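Local coordinates for putative sensory box/GGDEF family protein (Vibrio parahaemolyticus, PDB 3LID) that probably senses a signal outside the cell through this extracellular double-Cache (PDC-type) domain and, as a whole protein, probably makes cyclic di-GMP from GTP, at residues A[20-23]-A[24-28]; A[56-59]-A[60-63]. One frame throughout, in Å; residues are numbered along the deposited sequence.

In the fold
Both contacts are local, made between near neighbours along the chain, and both involve the N-terminal helices of this extracellular PDC-fold sensor domain. Interaction 1 lies within the long helix 9-45, where residues 20-28 run beside strands 189-195, 246-254 and 260-268 of the six-stranded sheet, the one farther along the chain. Interaction 2 comes later in sequence, where the loop after helix 48-55 enters the first turn of helix 59-76. Their centres are about 45 Å apart and their nearest atoms about 33 Å, on opposite sides of the chain's centre, so neither touches the other. Interaction 1 is partly buried; interaction 2 is a surface contact, its centre about 31 Å from the centre of the chain, against about 17 Å for interaction 1.

Interaction 1 of 2, residues A[20-23]-A[24-28]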
loop_
_atom_site.group_PDB
_atom_site.type_symbol
_atom_site.label_atom_id
_atom_site.label_comp_id
_atom_site.label_asym_id
_atom_site.label_seq_id
_atom_site.Cartn_x
_atom_site.Cartn_y
_atom_site.Cartn_z
ATOM N N LEU A 20 -1.926 17.034 13.572
ATOM C CA LEU A 20 -2.572 17.443 12.326
ATOM C C LEU A 20 -1.526 17.863 11.279
ATOM O O LEU A 20 -1.717 17.621 10.042
ATOM C CB LEU A 20 -3.682 18.483 12.555
ATOM C CG LEU A 20 -4.933 17.879 13.224
ATOM C CD1 LEU A 20 -5.829 19.102 13.638
ATOM C CD2 LEU A 20 -5.704 17.086 12.194
ATOM N N HIS A 21 -0.487 18.580 11.720
ATOM C CA HIS A 21 0.568 18.921 10.734
ATOM C C HIS A 21 1.183 17.641 10.192
ATOM O O HIS A 21 1.502 17.556 9.000
ATOM C CB HIS A 21 1.674 19.794 11.357
ATOM C CG HIS A 21 1.182 21.163 11.711
ATOM N ND1 HIS A 21 0.532 21.955 10.792
ATOM C CD2 HIS A 21 1.215 21.868 12.870
ATOM C CE1 HIS A 21 0.177 23.090 11.370
ATOM N NE2 HIS A 21 0.583 23.064 12.630
ATOM N N GLN A 22 1.415 16.683 11.077
ATOM C CA GLN A 22 2.121 15.446 10.670
ATOM C C GLN A 22 1.195 14.753 9.622
ATOM O O GLN A 22 1.687 14.199 8.591
ATOM C CB GLN A 22 2.271 14.483 11.838
ATOM C CG GLN A 22 3.011 13.155 11.447
ATOM C CD GLN A 22 4.370 13.422 10.868
ATOM O OE1 GLN A 22 5.226 14.093 11.498
ATOM N NE2 GLN A 22 4.592 12.992 9.609
ATOM N N LEU A 23 -0.095 14.658 9.932
ATOM C CA LEU A 23 -1.027 13.970 8.993
ATOM C C LEU A 23 -1.028 14.664 7.617
ATOM O O LEU A 23 -1.112 14.013 6.597
ATOM C CB LEU A 23 -2.458 13.913 9.567
ATOM C CG LEU A 23 -2.544 13.000 10.788
ATOM C CD1 LEU A 23 -3.996 13.140 11.324
ATOM C CD2 LEU A 23 -2.331 11.526 10.391
ATOM N N ALA A 24 -0.963 16.007 7.578
ATOM C CA ALA A 24 -0.881 16.663 6.306
ATOM C C ALA A 24 0.423 16.324 5.573
ATOM O O ALA A 24 0.393 16.160 4.339
ATOM C CB ALA A 24 -1.026 18.254 6.515
ATOM N N TYR A 25 1.537 16.311 6.306
ATOM C CA TYR A 25 2.840 15.960 5.761
ATOM C C TYR A 25 2.795 14.539 5.101
ATOM O O TYR A 25 3.241 14.345 3.938
ATOM C CB TYR A 25 3.816 15.933 6.888
ATOM C CG TYR A 25 5.246 15.655 6.499
ATOM C CD1 TYR A 25 6.164 16.707 6.417
ATOM C CD2 TYR A 25 5.712 14.367 6.288
ATOM C CE1 TYR A 25 7.522 16.452 6.089
ATOM C CE2 TYR A 25 7.028 14.115 5.979
ATOM C CZ TYR A 25 7.919 15.153 5.873
ATOM O OH TYR A 25 9.243 14.877 5.572
ATOM N N THR A 26 2.300 13.615 5.891
ATOM C CA THR A 26 2.400 12.242 5.451
ATOM C C THR A 26 1.393 12.062 4.332
ATOM O O THR A 26 1.634 11.283 3.381
ATOM C CB THR A 26 2.093 11.323 6.637
ATOM O OG1 THR A 26 3.152 11.477 7.574
ATOM C CG2 THR A 26 2.041 9.833 6.158
ATOM N N GLY A 27 0.262 12.765 4.369
ATOM C CA GLY A 27 -0.684 12.618 3.239
ATOM C C GLY A 27 -0.057 13.083 1.954
ATOM O O GLY A 27 -0.271 12.470 0.889
ATOM N N ARG A 28 0.708 14.189 2.015
ATOM C CA ARG A 28 1.400 14.657 0.816
ATOM C C ARG A 28 2.429 13.622 0.306
ATOM O O ARG A 28 2.615 13.465 -0.909
ATOM C CB ARG A 28 2.127 15.990 1.140
ATOM C CG ARG A 28 1.058 17.152 1.194
ATOM C CD ARG A 28 1.760 18.532 1.310
ATOM N NE ARG A 28 2.527 18.680 2.520
ATOM C CZ ARG A 28 2.119 19.340 3.591
ATOM N NH1 ARG A 28 0.913 19.885 3.667
ATOM N NH2 ARG A 28 2.961 19.437 4.590
HETATM O O HOH W 1 2.422 19.742 7.501
#
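Residues 20-28 form one unbroken run of helix 9-45, the long N-terminal helix of the PDC-fold sensor domain, packed here on strands 189-195, 246-254 and 260-268. Four i to i+4 backbone bonds join L20-L23 to A24-G27; the shortest, from T26 N to Q22 O, spans 2.8 Å. On the side facing the sheet, Q22 and T26 add a side-chain bond. Q22 starts with CG anti to its backbone N (chi1 180°) and then bends at chi2 (57°), which swings the amide along the helix toward T26, one turn on. There Q22 NE2 donates to T26 OG1 at 2.9 Å, the hydroxyl oxygen lying exactly in the amide plane. The same NE2 approaches the Y25 ring obliquely, 3.8 Å from CD2, with amide and ring planes 58° apart. The other end of the amide, OE1, makes a weak hydrogen bond to S184 OG, while L23 packs on L263. On the exposed flank a water donates to H21 O at 2.8 Å and accepts from R28 NH2 at 3.0 Å. A24 O lies 3.6 Å above the R28 guanidinium plane, over its centre. Each end of the buried Q22 amide therefore has a polar partner, one bond firm and one weak, which probably limits its rotation where the helix packs on F189, I191 and I265.

Interaction 2 of 2, residues A[56-59]-A[60-63]; sequences EPSK and ANLT
The N-terminus of helix 59-76 is capped by S58, whose OG accepts from N61 N at 3.0 Å. With chi1 at 63°, OG sits between the backbone N and the carbonyl carbon of S58 and faces the first turn. The carbonyl oxygen S58 O takes the first i to i+4 bond of the helix, from L62 N at 2.9 Å. Ahead of the cap, P57 is the centre of an inverse gamma turn, closed by S58 N on E56 O at 2.8 Å. This turn joins the end of helix 48-55 to the next helix and presents E56 O to a second donor, N61 ND2, which comes in the carbonyl plane on a lone pair at 2.9 Å. Two N-H groups thus grip one carbonyl oxygen, and the N61 side chain ties the first helical turn back to the linker. A water that accepts from N61 ND2 at 3.0 Å bonds only weakly to E56 OE1. Along the helix surface, the K59 chain bends at chi2 (58°) and chi4 (63°) to bring NZ alongside the first turn, where it donates to T63 OG1 at 2.7 Å; T63 N bonds K59 O at 2.9 Å.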
loop_
_atom_site.group_PDB
_atom_site.type_symbol
_atom_site.label_atom_id
_atom_site.label_comp_id
_atom_site.label_asym_id
_atom_site.label_seq_id
_atom_site.Cartn_x
_atom_site.Cartn_y
_atom_site.Cartn_z
ATOM N N GLU A 56 7.647 -11.314 -29.898
ATOM C CA GLU A 56 8.472 -12.475 -30.123
ATOM C C GLU A 56 8.887 -13.027 -28.772
ATOM O O GLU A 56 9.989 -12.653 -28.272
ATOM C CB GLU A 56 9.642 -12.107 -31.024
ATOM C CG GLU A 56 10.468 -13.329 -31.421
ATOM C CD GLU A 56 11.652 -12.941 -32.329
ATOM O OE1 GLU A 56 11.481 -11.949 -33.108
ATOM O OE2 GLU A 56 12.720 -13.588 -32.214
ATOM N N PRO A 57 8.041 -13.905 -28.175
ATOM C CA PRO A 57 8.372 -14.318 -26.779
ATOM C C PRO A 57 9.453 -15.419 -26.666
ATOM O O PRO A 57 9.190 -16.475 -26.045
ATOM C CB PRO A 57 7.042 -14.789 -26.191
ATOM C CG PRO A 57 6.265 -15.248 -27.396
ATOM C CD PRO A 57 6.634 -14.252 -28.524
ATOM N N SER A 58 10.609 -15.124 -27.230
ATOM C CA SER A 58 11.776 -16.005 -27.170
ATOM C C SER A 58 12.375 -15.959 -25.767
ATOM O O SER A 58 12.210 -14.970 -25.041
ATOM C CB SER A 58 12.792 -15.478 -28.174
ATOM O OG SER A 58 13.299 -14.132 -27.907
ATOM N N LYS A 59 13.145 -16.971 -25.428
ATOM C CA LYS A 59 13.895 -16.934 -24.172
ATOM C C LYS A 59 14.753 -15.671 -24.108
ATOM O O LYS A 59 14.864 -15.057 -23.055
ATOM C CB LYS A 59 14.812 -18.178 -24.087
ATOM C CG LYS A 59 15.611 -18.217 -22.806
ATOM C CD LYS A 59 14.696 -18.195 -21.630
ATOM C CE LYS A 59 15.461 -18.332 -20.301
ATOM N NZ LYS A 59 16.362 -17.132 -20.163
ATOM N N ALA A 60 15.373 -15.285 -25.227
ATOM C CA ALA A 60 16.190 -14.113 -25.244
ATOM C C ALA A 60 15.436 -12.826 -24.892
ATOM O O ALA A 60 15.955 -11.968 -24.182
ATOM C CB ALA A 60 16.866 -13.930 -26.590
ATOM N N ASN A 61 14.277 -12.651 -25.490
ATOM C CA ASN A 61 13.480 -11.482 -25.192
ATOM C C ASN A 61 12.897 -11.536 -23.785
ATOM O O ASN A 61 12.708 -10.474 -23.134
ATOM C CB ASN A 61 12.408 -11.266 -26.246
ATOM C CG ASN A 61 12.991 -10.721 -27.545
ATOM O OD1 ASN A 61 14.105 -10.158 -27.559
ATOM N ND2 ASN A 61 12.255 -10.882 -28.659
ATOM N N LEU A 62 12.622 -12.722 -23.297
ATOM C CA LEU A 62 12.063 -12.839 -21.921
ATOM C C LEU A 62 13.181 -12.388 -20.977
ATOM O O LEU A 62 12.981 -11.714 -19.963
ATOM C CB LEU A 62 11.699 -14.296 -21.606
ATOM C CG LEU A 62 11.338 -14.670 -20.144
ATOM C CD1 LEU A 62 10.124 -13.808 -19.756
ATOM C CD2 LEU A 62 10.964 -16.146 -19.979
ATOM N N THR A 63 14.400 -12.818 -21.267
ATOM C CA THR A 63 15.523 -12.423 -20.367
ATOM C C THR A 63 15.722 -10.918 -20.324
ATOM O O THR A 63 15.968 -10.339 -19.267
ATOM C CB THR A 63 16.819 -13.123 -20.851
ATOM O OG1 THR A 63 16.639 -14.530 -20.642
ATOM C CG2 THR A 63 18.088 -12.607 -20.116
HETATM O O HOH W 2 12.702 -9.376 -31.261
#